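PDB 5IN1: MRG701 from Oryza sativa, which probably reads methylated lysine on histone tails through its chromodomain, which pairs with a second copy of itself, and so takes part in transcriptional control. Local coordinates for residues F3-V9 with A20-S25; R8-H13 with Y38-S42; W32-Y38 with W48-L54. All coordinates share one frame; numbering follows the deposited sequence.

Contact 1 (F3-V9 with A20-S25)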
loop_
_atom_site.group_PDB
_atom_site.type_symbol
_atom_site.label_atom_id
_atom_site.label_comp_id
_atom_site.label_asym_id
_atom_site.label_seq_id
_atom_site.Cartn_x
_atom_site.Cartn_y
_atom_site.Cartn_z
ATOM N N PHE A 3 -5.343 6.068 -3.194
ATOM C CA PHE A 3 -5.869 6.344 -4.526
ATOM C C PHE A 3 -5.418 5.261 -5.498
ATOM O O PHE A 3 -4.353 4.650 -5.324
ATOM C CB PHE A 3 -5.418 7.724 -5.028
ATOM C CG PHE A 3 -5.817 8.862 -4.133
ATOM C CD1 PHE A 3 -7.126 9.311 -4.087
ATOM C CD2 PHE A 3 -4.872 9.509 -3.355
ATOM C CE1 PHE A 3 -7.478 10.370 -3.273
ATOM C CE2 PHE A 3 -5.229 10.565 -2.534
ATOM C CZ PHE A 3 -6.525 10.992 -2.490
ATOM N N LYS A 4 -6.224 5.032 -6.522
ATOM C CA LYS A 4 -5.979 3.948 -7.466
ATOM C C LYS A 4 -5.585 4.479 -8.833
ATOM O O LYS A 4 -5.928 5.611 -9.206
ATOM C CB LYS A 4 -7.224 3.065 -7.603
ATOM C CG LYS A 4 -7.671 2.430 -6.304
ATOM C CD LYS A 4 -6.649 1.402 -5.819
ATOM C CE LYS A 4 -7.130 0.620 -4.594
ATOM N NZ LYS A 4 -6.880 1.354 -3.315
ATOM N N GLU A 5 -4.873 3.657 -9.590
ATOM C CA GLU A 5 -4.528 3.980 -10.956
ATOM C C GLU A 5 -5.789 4.342 -11.730
ATOM O O GLU A 5 -6.791 3.635 -11.664
ATOM C CB GLU A 5 -3.820 2.802 -11.621
ATOM C CG GLU A 5 -3.312 3.113 -12.990
ATOM C CD GLU A 5 -2.738 1.899 -13.674
ATOM O OE1 GLU A 5 -2.215 1.017 -12.959
ATOM O OE2 GLU A 5 -2.848 1.815 -14.918
ATOM N N GLY A 6 -5.746 5.455 -12.450
ATOM C CA GLY A 6 -6.885 5.886 -13.236
ATOM C C GLY A 6 -7.819 6.834 -12.502
ATOM O O GLY A 6 -8.650 7.464 -13.125
ATOM N N GLU A 7 -7.673 6.949 -11.189
ATOM C CA GLU A 7 -8.591 7.755 -10.397
ATOM C C GLU A 7 -8.354 9.241 -10.628
ATOM O O GLU A 7 -7.209 9.698 -10.666
ATOM C CB GLU A 7 -8.445 7.424 -8.908
ATOM C CG GLU A 7 -9.470 8.104 -8.011
ATOM C CD GLU A 7 -9.386 7.637 -6.566
ATOM O OE1 GLU A 7 -8.691 6.623 -6.304
ATOM O OE2 GLU A 7 -10.017 8.273 -5.698
ATOM N N ARG A 8 -9.436 9.975 -10.830
ATOM C CA ARG A 8 -9.354 11.423 -10.883
ATOM C C ARG A 8 -9.407 11.974 -9.470
ATOM O O ARG A 8 -10.238 11.550 -8.660
ATOM C CB ARG A 8 -10.485 11.989 -11.743
ATOM C CG ARG A 8 -10.128 12.096 -13.246
ATOM C CD ARG A 8 -9.783 10.763 -13.906
ATOM N NE ARG A 8 -9.511 10.940 -15.335
ATOM C CZ ARG A 8 -8.924 10.036 -16.115
ATOM N NH1 ARG A 8 -8.520 8.874 -15.618
ATOM N NH2 ARG A 8 -8.733 10.303 -17.402
ATOM N N VAL A 9 -8.500 12.914 -9.191
ATOM C CA VAL A 9 -8.317 13.510 -7.871
ATOM C C VAL A 9 -8.181 15.014 -8.041
ATOM O O VAL A 9 -8.093 15.513 -9.165
ATOM C CB VAL A 9 -7.068 12.951 -7.150
ATOM C CG1 VAL A 9 -7.194 11.437 -6.950
ATOM C CG2 VAL A 9 -5.783 13.270 -7.914
ATOM N N ALA A 20 -6.524 16.150 -11.513
ATOM C CA ALA A 20 -5.397 15.340 -11.945
ATOM C C ALA A 20 -5.841 13.903 -12.021
ATOM O O ALA A 20 -6.885 13.547 -11.471
ATOM C CB ALA A 20 -4.211 15.483 -10.974
ATOM N N LYS A 21 -5.050 13.070 -12.684
ATOM C CA LYS A 21 -5.325 11.648 -12.682
ATOM C C LYS A 21 -4.107 10.875 -12.187
ATOM O O LYS A 21 -2.955 11.194 -12.509
ATOM C CB LYS A 21 -5.742 11.169 -14.063
ATOM C CG LYS A 21 -4.694 11.346 -15.107
ATOM C CD LYS A 21 -5.166 10.785 -16.435
ATOM C CE LYS A 21 -4.295 11.281 -17.576
ATOM N NZ LYS A 21 -5.058 12.140 -18.525
ATOM N N VAL A 22 -4.376 9.851 -11.395
ATOM C CA VAL A 22 -3.325 8.980 -10.887
ATOM C C VAL A 22 -2.885 8.006 -11.978
ATOM O O VAL A 22 -3.700 7.240 -12.488
ATOM C CB VAL A 22 -3.806 8.207 -9.651
ATOM C CG1 VAL A 22 -2.717 7.233 -9.181
ATOM C CG2 VAL A 22 -4.195 9.163 -8.552
ATOM N N GLN A 23 -1.613 8.070 -12.347
ATOM C CA GLN A 23 -1.025 7.194 -13.363
ATOM C C GLN A 23 -0.499 5.912 -12.732
ATOM O O GLN A 23 -0.613 4.837 -13.317
ATOM C CB GLN A 23 0.113 7.900 -14.098
ATOM C CG GLN A 23 -0.315 9.119 -14.900
ATOM C CD GLN A 23 0.864 9.977 -15.300
ATOM O OE1 GLN A 23 1.698 10.334 -14.463
ATOM N NE2 GLN A 23 0.948 10.313 -16.579
ATOM N N LYS A 24 0.095 6.035 -11.546
ATOM C CA LYS A 24 0.693 4.906 -10.834
ATOM C C LYS A 24 0.626 5.161 -9.334
ATOM O O LYS A 24 0.760 6.301 -8.901
ATOM C CB LYS A 24 2.147 4.698 -11.287
ATOM C CG LYS A 24 2.269 3.993 -12.642
ATOM C CD LYS A 24 3.705 3.889 -13.155
ATOM C CE LYS A 24 3.738 3.905 -14.689
ATOM N NZ LYS A 24 4.156 2.606 -15.298
ATOM N N SER A 25 0.422 4.103 -8.552
ATOM C CA SER A 25 0.440 4.171 -7.093
ATOM C C SER A 25 1.483 3.189 -6.572
ATOM O O SER A 25 1.557 2.050 -7.040
ATOM C CB SER A 25 -0.931 3.831 -6.494
ATOM O OG SER A 25 -1.972 4.613 -7.075
HETATM O O HOH W 1 -0.421 1.660 -10.068
#
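Arg8 and Lys21 form a non-hydrogen-bonded antiparallel pair, and their side chains run side by side in the same direction. Lys21 CD lies over one guanidinium face, toward its rim, 3.7 Å from Arg8 NH2. Long aliphatic stems suit this solvent-facing side of the sheet, where methylenes lie on a flat cation, though the charges probably repel. Arg8 NH1 donates to Gly6 O at 2.9 Å, 3° out of the guanidinium plane, fixing the group's rotation.

Val9 and Ala20 turn to the buried face. There Val9 and Val22 cross at about a right angle, Val9 CG1 4.1 Å from Val22 CG2. With Val22 CG1 anti to the backbone N (chi1 177°), CG2 reaches both Val9 and Phe3 CB, as a beta-branched residue can, and Val22 CB packs on Lys4 O at 3.4 Å. The Val22 backbone is gripped twice, its O by Gly6 N at 2.7 Å and its N by Glu7 O at 2.9 Å; Gly6 takes the positive phi of a type II turn. Ser25 OG donates to Phe3 O from above the carbonyl plane. Arg8 and Val9 begin the antiparallel hairpin of strands 8-13 and 16-28 in the chromodomain sheet; the preceding turn extends its bonding to Val22.

Contact 2 (R8-H13 with Y38-S42)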
loop_
_atom_site.group_PDB
_atom_site.type_symbol
_atom_site.label_atom_id
_atom_site.label_comp_id
_atom_site.label_asym_id
_atom_site.label_seq_id
_atom_site.Cartn_x
_atom_site.Cartn_y
_atom_site.Cartn_z
ATOM N N ARG A 8 -9.436 9.975 -10.830
ATOM C CA ARG A 8 -9.354 11.423 -10.883
ATOM C C ARG A 8 -9.407 11.974 -9.470
ATOM O O ARG A 8 -10.238 11.550 -8.660
ATOM C CB ARG A 8 -10.485 11.989 -11.743
ATOM C CG ARG A 8 -10.128 12.096 -13.246
ATOM C CD ARG A 8 -9.783 10.763 -13.906
ATOM N NE ARG A 8 -9.511 10.940 -15.335
ATOM C CZ ARG A 8 -8.924 10.036 -16.115
ATOM N NH1 ARG A 8 -8.520 8.874 -15.618
ATOM N NH2 ARG A 8 -8.733 10.303 -17.402
ATOM N N VAL A 9 -8.500 12.914 -9.191
ATOM C CA VAL A 9 -8.317 13.510 -7.871
ATOM C C VAL A 9 -8.181 15.014 -8.041
ATOM O O VAL A 9 -8.093 15.513 -9.165
ATOM C CB VAL A 9 -7.068 12.951 -7.150
ATOM C CG1 VAL A 9 -7.194 11.437 -6.950
ATOM C CG2 VAL A 9 -5.783 13.270 -7.914
ATOM N N LEU A 10 -8.176 15.729 -6.924
ATOM C CA LEU A 10 -7.750 17.125 -6.888
ATOM C C LEU A 10 -6.326 17.176 -6.349
ATOM O O LEU A 10 -5.985 16.443 -5.414
ATOM C CB LEU A 10 -8.693 17.963 -6.027
ATOM C CG LEU A 10 -10.110 18.039 -6.573
ATOM C CD1 LEU A 10 -11.056 18.657 -5.563
ATOM C CD2 LEU A 10 -10.144 18.818 -7.881
ATOM N N ALA A 11 -5.488 18.006 -6.946
ATOM C CA ALA A 11 -4.085 18.133 -6.552
ATOM C C ALA A 11 -3.704 19.599 -6.429
ATOM O O ALA A 11 -4.004 20.420 -7.301
ATOM C CB ALA A 11 -3.173 17.449 -7.563
ATOM N N TYR A 12 -3.032 19.935 -5.337
ATOM C CA TYR A 12 -2.423 21.245 -5.209
ATOM C C TYR A 12 -1.261 21.388 -6.179
ATOM O O TYR A 12 -0.455 20.478 -6.350
ATOM C CB TYR A 12 -1.938 21.487 -3.784
ATOM C CG TYR A 12 -3.030 21.827 -2.809
ATOM C CD1 TYR A 12 -3.710 23.022 -2.912
ATOM C CD2 TYR A 12 -3.383 20.956 -1.778
ATOM C CE1 TYR A 12 -4.713 23.366 -2.023
ATOM C CE2 TYR A 12 -4.382 21.294 -0.882
ATOM C CZ TYR A 12 -5.030 22.502 -1.002
ATOM O OH TYR A 12 -6.042 22.858 -0.118
ATOM N N HIS A 13 -1.179 22.539 -6.820
ATOM C CA HIS A 13 0.033 22.911 -7.534
ATOM C C HIS A 13 0.160 24.386 -7.259
ATOM O O HIS A 13 -0.500 25.199 -7.890
ATOM C CB HIS A 13 -0.054 22.607 -9.028
ATOM C CG HIS A 13 1.278 22.423 -9.673
ATOM N ND1 HIS A 13 2.014 23.476 -10.168
ATOM C CD2 HIS A 13 2.021 21.309 -9.888
ATOM C CE1 HIS A 13 3.143 23.021 -10.677
ATOM N NE2 HIS A 13 3.175 21.711 -10.519
ATOM N N TYR A 38 -1.572 16.303 -14.434
ATOM C CA TYR A 38 -2.512 17.394 -14.225
ATOM C C TYR A 38 -3.308 17.582 -15.502
ATOM O O TYR A 38 -2.716 17.771 -16.567
ATOM C CB TYR A 38 -1.775 18.679 -13.824
ATOM C CG TYR A 38 -0.996 18.520 -12.527
ATOM C CD1 TYR A 38 -1.565 18.875 -11.306
ATOM C CD2 TYR A 38 0.297 17.993 -12.523
ATOM C CE1 TYR A 38 -0.857 18.716 -10.112
ATOM C CE2 TYR A 38 1.014 17.847 -11.339
ATOM C CZ TYR A 38 0.421 18.187 -10.145
ATOM O OH TYR A 38 1.141 18.027 -8.973
ATOM N N LEU A 39 -4.636 17.496 -15.411
ATOM C CA LEU A 39 -5.437 17.445 -16.641
ATOM C C LEU A 39 -5.327 18.761 -17.406
ATOM O O LEU A 39 -5.539 19.845 -16.844
ATOM C CB LEU A 39 -6.905 17.142 -16.349
ATOM C CG LEU A 39 -7.171 15.847 -15.589
ATOM C CD1 LEU A 39 -8.650 15.516 -15.614
ATOM C CD2 LEU A 39 -6.336 14.695 -16.152
ATOM N N GLY A 40 -5.014 18.655 -18.699
ATOM C CA GLY A 40 -4.848 19.816 -19.554
ATOM C C GLY A 40 -3.461 20.439 -19.514
ATOM O O GLY A 40 -3.196 21.383 -20.263
ATOM N N TRP A 41 -2.579 19.921 -18.654
ATOM C CA TRP A 41 -1.219 20.454 -18.532
ATOM C C TRP A 41 -0.224 19.620 -19.319
ATOM O O TRP A 41 -0.511 18.488 -19.683
ATOM C CB TRP A 41 -0.774 20.492 -17.069
ATOM C CG TRP A 41 -1.346 21.596 -16.262
ATOM C CD1 TRP A 41 -2.456 22.345 -16.550
ATOM C CD2 TRP A 41 -0.827 22.103 -15.026
ATOM N NE1 TRP A 41 -2.658 23.280 -15.565
ATOM C CE2 TRP A 41 -1.672 23.155 -14.619
ATOM C CE3 TRP A 41 0.284 21.787 -14.242
ATOM C CZ2 TRP A 41 -1.461 23.871 -13.443
ATOM C CZ3 TRP A 41 0.492 22.503 -13.075
ATOM C CH2 TRP A 41 -0.374 23.543 -12.693
ATOM N N SER A 42 0.950 20.195 -19.564
ATOM C CA SER A 42 2.051 19.474 -20.190
ATOM C C SER A 42 2.418 18.224 -19.397
ATOM O O SER A 42 2.373 18.232 -18.166
ATOM C CB SER A 42 3.281 20.383 -20.301
ATOM O OG SER A 42 4.421 19.661 -20.727
#
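His13 meets two aromatic side chains of 38-42, one at an edge and one over a face. Its CD2 edge is directed at the face of Tyr38, 3.5 Å from Tyr38 CZ, with the planes at 79°. Trp41 completes a second T-shaped pair in the reverse sense: the indole presents its edge, and Trp41 CZ3 stands over the centre of the imidazole face, 3.4 Å from His13 ND1. The histidine is therefore edge donor to one ring and face acceptor to the other, a double role that a small flat ring suits. Its CG lies anti to the backbone N (chi1 -156°), which carries the imidazole across to the loop. Next to it Ala11, small enough to let the phenol lie close, sets CB 3.7 Å from Tyr38 CE1.

The loop itself is shaped by a type II turn from Tyr38 to Trp41, closed by Trp41 N donating to Tyr38 O at 3.0 Å, and Gly40 supplies the positive phi. This folds Trp41 back so that Tyr38 CB packs against one indole face, toward its rim, 3.4 Å from its plane. Farther out, Glu47 is hydrogen-bonded to Tyr38 OH, while Trp45 meets both His13 and Trp41 edge-to-face and Tyr18 lies against Trp41.

Across this contact the rings meet through pi faces and C-H edges. Such a cluster is consistent with the aromatic cage of MRG chromodomains, whose electron-rich faces would hold a methylated lysine by cation-pi attraction.

Contact 3 (W32-Y38 with W48-L54)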
loop_
_atom_site.group_PDB
_atom_site.type_symbol
_atom_site.label_atom_id
_atom_site.label_comp_id
_atom_site.label_asym_id
_atom_site.label_seq_id
_atom_site.Cartn_x
_atom_site.Cartn_y
_atom_site.Cartn_z
ATOM N N TRP A 32 2.235 5.883 0.820
ATOM C CA TRP A 32 1.818 5.872 -0.574
ATOM C C TRP A 32 2.407 7.061 -1.340
ATOM O O TRP A 32 2.431 8.189 -0.836
ATOM C CB TRP A 32 0.290 5.897 -0.679
ATOM C CG TRP A 32 -0.351 4.564 -0.400
ATOM C CD1 TRP A 32 -0.972 4.171 0.756
ATOM C CD2 TRP A 32 -0.415 3.446 -1.292
ATOM N NE1 TRP A 32 -1.417 2.878 0.633
ATOM C CE2 TRP A 32 -1.089 2.402 -0.608
ATOM C CE3 TRP A 32 0.036 3.219 -2.592
ATOM C CZ2 TRP A 32 -1.330 1.155 -1.191
ATOM C CZ3 TRP A 32 -0.206 1.987 -3.176
ATOM C CH2 TRP A 32 -0.878 0.960 -2.465
ATOM N N ARG A 33 2.879 6.814 -2.559
ATOM C CA ARG A 33 3.162 7.917 -3.484
ATOM C C ARG A 33 2.423 7.671 -4.783
ATOM O O ARG A 33 2.125 6.524 -5.141
ATOM C CB ARG A 33 4.667 8.092 -3.737
ATOM C CG ARG A 33 5.352 6.934 -4.447
ATOM C CD ARG A 33 6.802 7.286 -4.749
ATOM N NE ARG A 33 7.426 6.341 -5.679
ATOM C CZ ARG A 33 8.542 6.588 -6.354
ATOM N NH1 ARG A 33 9.161 7.756 -6.209
ATOM N NH2 ARG A 33 9.044 5.664 -7.171
ATOM N N TYR A 34 2.110 8.757 -5.479
ATOM C CA TYR A 34 1.239 8.727 -6.636
ATOM C C TYR A 34 1.868 9.532 -7.754
ATOM O O TYR A 34 2.222 10.697 -7.549
ATOM C CB TYR A 34 -0.130 9.305 -6.287
ATOM C CG TYR A 34 -0.788 8.645 -5.098
ATOM C CD1 TYR A 34 -1.445 7.432 -5.237
ATOM C CD2 TYR A 34 -0.743 9.219 -3.840
ATOM C CE1 TYR A 34 -2.047 6.815 -4.144
ATOM C CE2 TYR A 34 -1.345 8.618 -2.757
ATOM C CZ TYR A 34 -2.004 7.423 -2.918
ATOM O OH TYR A 34 -2.599 6.814 -1.828
ATOM N N HIS A 35 1.993 8.930 -8.930
ATOM C CA HIS A 35 2.505 9.657 -10.080
ATOM C C HIS A 35 1.279 10.197 -10.775
ATOM O O HIS A 35 0.432 9.426 -11.220
ATOM C CB HIS A 35 3.341 8.767 -11.017
ATOM C CG HIS A 35 4.317 9.527 -11.860
ATOM N ND1 HIS A 35 4.012 10.000 -13.122
ATOM C CD2 HIS A 35 5.602 9.902 -11.623
ATOM C CE1 HIS A 35 5.064 10.624 -13.623
ATOM N NE2 HIS A 35 6.040 10.577 -12.737
ATOM N N VAL A 36 1.166 11.521 -10.827
ATOM C CA VAL A 36 -0.048 12.149 -11.329
ATOM C C VAL A 36 0.210 12.976 -12.573
ATOM O O VAL A 36 1.304 13.500 -12.776
ATOM C CB VAL A 36 -0.710 13.041 -10.247
ATOM C CG1 VAL A 36 -1.098 12.192 -9.019
ATOM C CG2 VAL A 36 0.185 14.239 -9.857
ATOM N N HIS A 37 -0.827 13.065 -13.407
ATOM C CA HIS A 37 -0.858 13.962 -14.549
ATOM C C HIS A 37 -1.928 15.027 -14.284
ATOM O O HIS A 37 -3.047 14.677 -13.931
ATOM C CB HIS A 37 -1.168 13.194 -15.844
ATOM C CG HIS A 37 -1.444 14.097 -17.009
ATOM N ND1 HIS A 37 -0.460 14.862 -17.588
ATOM C CD2 HIS A 37 -2.591 14.396 -17.665
ATOM C CE1 HIS A 37 -0.981 15.592 -18.559
ATOM N NE2 HIS A 37 -2.275 15.323 -18.632
ATOM N N TYR A 38 -1.572 16.303 -14.434
ATOM C CA TYR A 38 -2.512 17.394 -14.225
ATOM C C TYR A 38 -3.308 17.582 -15.502
ATOM O O TYR A 38 -2.716 17.771 -16.567
ATOM C CB TYR A 38 -1.775 18.679 -13.824
ATOM C CG TYR A 38 -0.996 18.520 -12.527
ATOM C CD1 TYR A 38 -1.565 18.875 -11.306
ATOM C CD2 TYR A 38 0.297 17.993 -12.523
ATOM C CE1 TYR A 38 -0.857 18.716 -10.112
ATOM C CE2 TYR A 38 1.014 17.847 -11.339
ATOM C CZ TYR A 38 0.421 18.187 -10.145
ATOM O OH TYR A 38 1.141 18.027 -8.973
ATOM N N TRP A 48 5.682 12.551 -9.039
ATOM C CA TRP A 48 5.320 11.823 -7.838
ATOM C C TRP A 48 4.914 12.780 -6.742
ATOM O O TRP A 48 5.629 13.744 -6.453
ATOM C CB TRP A 48 6.491 10.989 -7.305
ATOM C CG TRP A 48 6.882 9.816 -8.120
ATOM C CD1 TRP A 48 8.009 9.689 -8.884
ATOM C CD2 TRP A 48 6.179 8.577 -8.238
ATOM N NE1 TRP A 48 8.038 8.457 -9.477
ATOM C CE2 TRP A 48 6.925 7.753 -9.098
ATOM C CE3 TRP A 48 4.983 8.084 -7.695
ATOM C CZ2 TRP A 48 6.514 6.460 -9.437
ATOM C CZ3 TRP A 48 4.574 6.802 -8.031
ATOM C CH2 TRP A 48 5.341 6.003 -8.895
ATOM N N VAL A 49 3.772 12.514 -6.119
ATOM C CA VAL A 49 3.365 13.272 -4.950
ATOM C C VAL A 49 2.891 12.362 -3.832
ATOM O O VAL A 49 2.463 11.221 -4.063
ATOM C CB VAL A 49 2.235 14.269 -5.297
ATOM C CG1 VAL A 49 2.675 15.240 -6.402
ATOM C CG2 VAL A 49 0.985 13.521 -5.700
ATOM N N THR A 50 2.923 12.881 -2.613
ATOM C CA THR A 50 2.384 12.142 -1.490
ATOM C C THR A 50 0.989 12.650 -1.122
ATOM O O THR A 50 0.458 13.582 -1.751
ATOM C CB THR A 50 3.349 12.200 -0.294
ATOM O OG1 THR A 50 3.873 13.522 -0.185
ATOM C CG2 THR A 50 4.507 11.239 -0.552
ATOM N N ASN A 51 0.375 12.000 -0.139
ATOM C CA ASN A 51 -1.028 12.202 0.172
ATOM C C ASN A 51 -1.402 13.645 0.496
ATOM O O ASN A 51 -2.510 14.110 0.188
ATOM C CB ASN A 51 -1.401 11.284 1.339
ATOM C CG ASN A 51 -2.843 11.384 1.713
ATOM O OD1 ASN A 51 -3.706 10.943 0.965
ATOM N ND2 ASN A 51 -3.124 11.947 2.887
ATOM N N ASP A 52 -0.477 14.352 1.124
ATOM C CA ASP A 52 -0.703 15.734 1.522
ATOM C C ASP A 52 -0.958 16.678 0.341
ATOM O O ASP A 52 -1.497 17.768 0.534
ATOM C CB ASP A 52 0.502 16.222 2.301
ATOM C CG ASP A 52 1.773 15.973 1.557
ATOM O OD1 ASP A 52 2.160 14.789 1.384
ATOM O OD2 ASP A 52 2.392 16.951 1.104
ATOM N N ARG A 53 -0.575 16.261 -0.870
ATOM C CA ARG A 53 -0.795 17.075 -2.064
ATOM C C ARG A 53 -2.142 16.845 -2.737
ATOM O O ARG A 53 -2.489 17.583 -3.664
ATOM C CB ARG A 53 0.319 16.814 -3.079
ATOM C CG ARG A 53 1.683 17.375 -2.665
ATOM C CD ARG A 53 1.809 18.894 -3.019
ATOM N NE ARG A 53 1.711 19.172 -4.451
ATOM C CZ ARG A 53 2.711 19.026 -5.323
ATOM N NH1 ARG A 53 3.896 18.603 -4.926
ATOM N NH2 ARG A 53 2.520 19.304 -6.605
ATOM N N LEU A 54 -2.875 15.824 -2.292
ATOM C CA LEU A 54 -4.063 15.342 -2.987
ATOM C C LEU A 54 -5.318 15.392 -2.122
ATOM O O LEU A 54 -5.265 15.298 -0.880
ATOM C CB LEU A 54 -3.860 13.904 -3.466
ATOM C CG LEU A 54 -2.673 13.650 -4.395
ATOM C CD1 LEU A 54 -2.629 12.175 -4.794
ATOM C CD2 LEU A 54 -2.724 14.560 -5.619
HETATM O O HOH W 2 1.583 9.753 1.093
HETATM O O HOH W 3 -2.697 7.942 0.550
#
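Trp48 is sandwiched. Over one face the guanidinium of Arg33 lies flat, its plane 3° from that of the indole and Arg33 CZ 3.4 Å from Trp48 CE2, a stacked cation-pi pair. Against the opposite face His35 comes edge-on, CD2 3.6 Å from Trp48 NE1, while its CB makes a CH-pi contact with the six-membered ring. The backbone N of Tyr34 stands at the indole's edge. Arg33's chain, extended from CG to NE, is long enough to span the ring. Were Trp48 replaced by alanine, the Arg33 guanidinium would probably lose the surface it stacks on, and the His35 edge the face it meets.

On the buried side, Val36 and Val49 lie crosswise, Val36 CG1 4.1 Å from Val49 CG2, and Leu54 CD1 reaches Tyr34 CD2 at 3.6 Å; branched and aromatic side chains fill this interior. Tyr34 and Val49 form an antiparallel hydrogen-bonded pair, Tyr34 N to Val49 O at 2.9 Å and Val49 N to Tyr34 O at 2.8 Å. One water bridges Trp32 O and Asn51 N, and another joins Tyr34 OH to Asn51 OD1.

The hairpin of strands 31-38 and 47-50 lies at one end of the sheet, with 47-50 outermost within the chain. Strand 16-28 flanks it, Glu26 forming a salt bridge with Arg33 and Gln23 a hydrogen bond with His35, while Leu54 packs on Val9 and Ala11 of strand 8-13.

From the N terminus, contact 1 closes first, folding 3-9 back on 20-25 through the hairpin of strands 8-13 and 16-28. Contact 2 starts on the same first strand, sharing Arg8 and Val9, but reaches on to the 38-42 loop, so its segments alternate with those of contact 1. Contact 3 opens only after contact 1 has closed and joins strand 31-38 to 47-50 and the turn beyond it; it crosses contact 2, with Tyr38 common to both. Contacts 1 and 3 meet where strands 16-28 and 31-38 are neighbours. Backbone pairing of Tyr12 with Arg53 joins contacts 2 and 3, bringing the chain back beside its first strand.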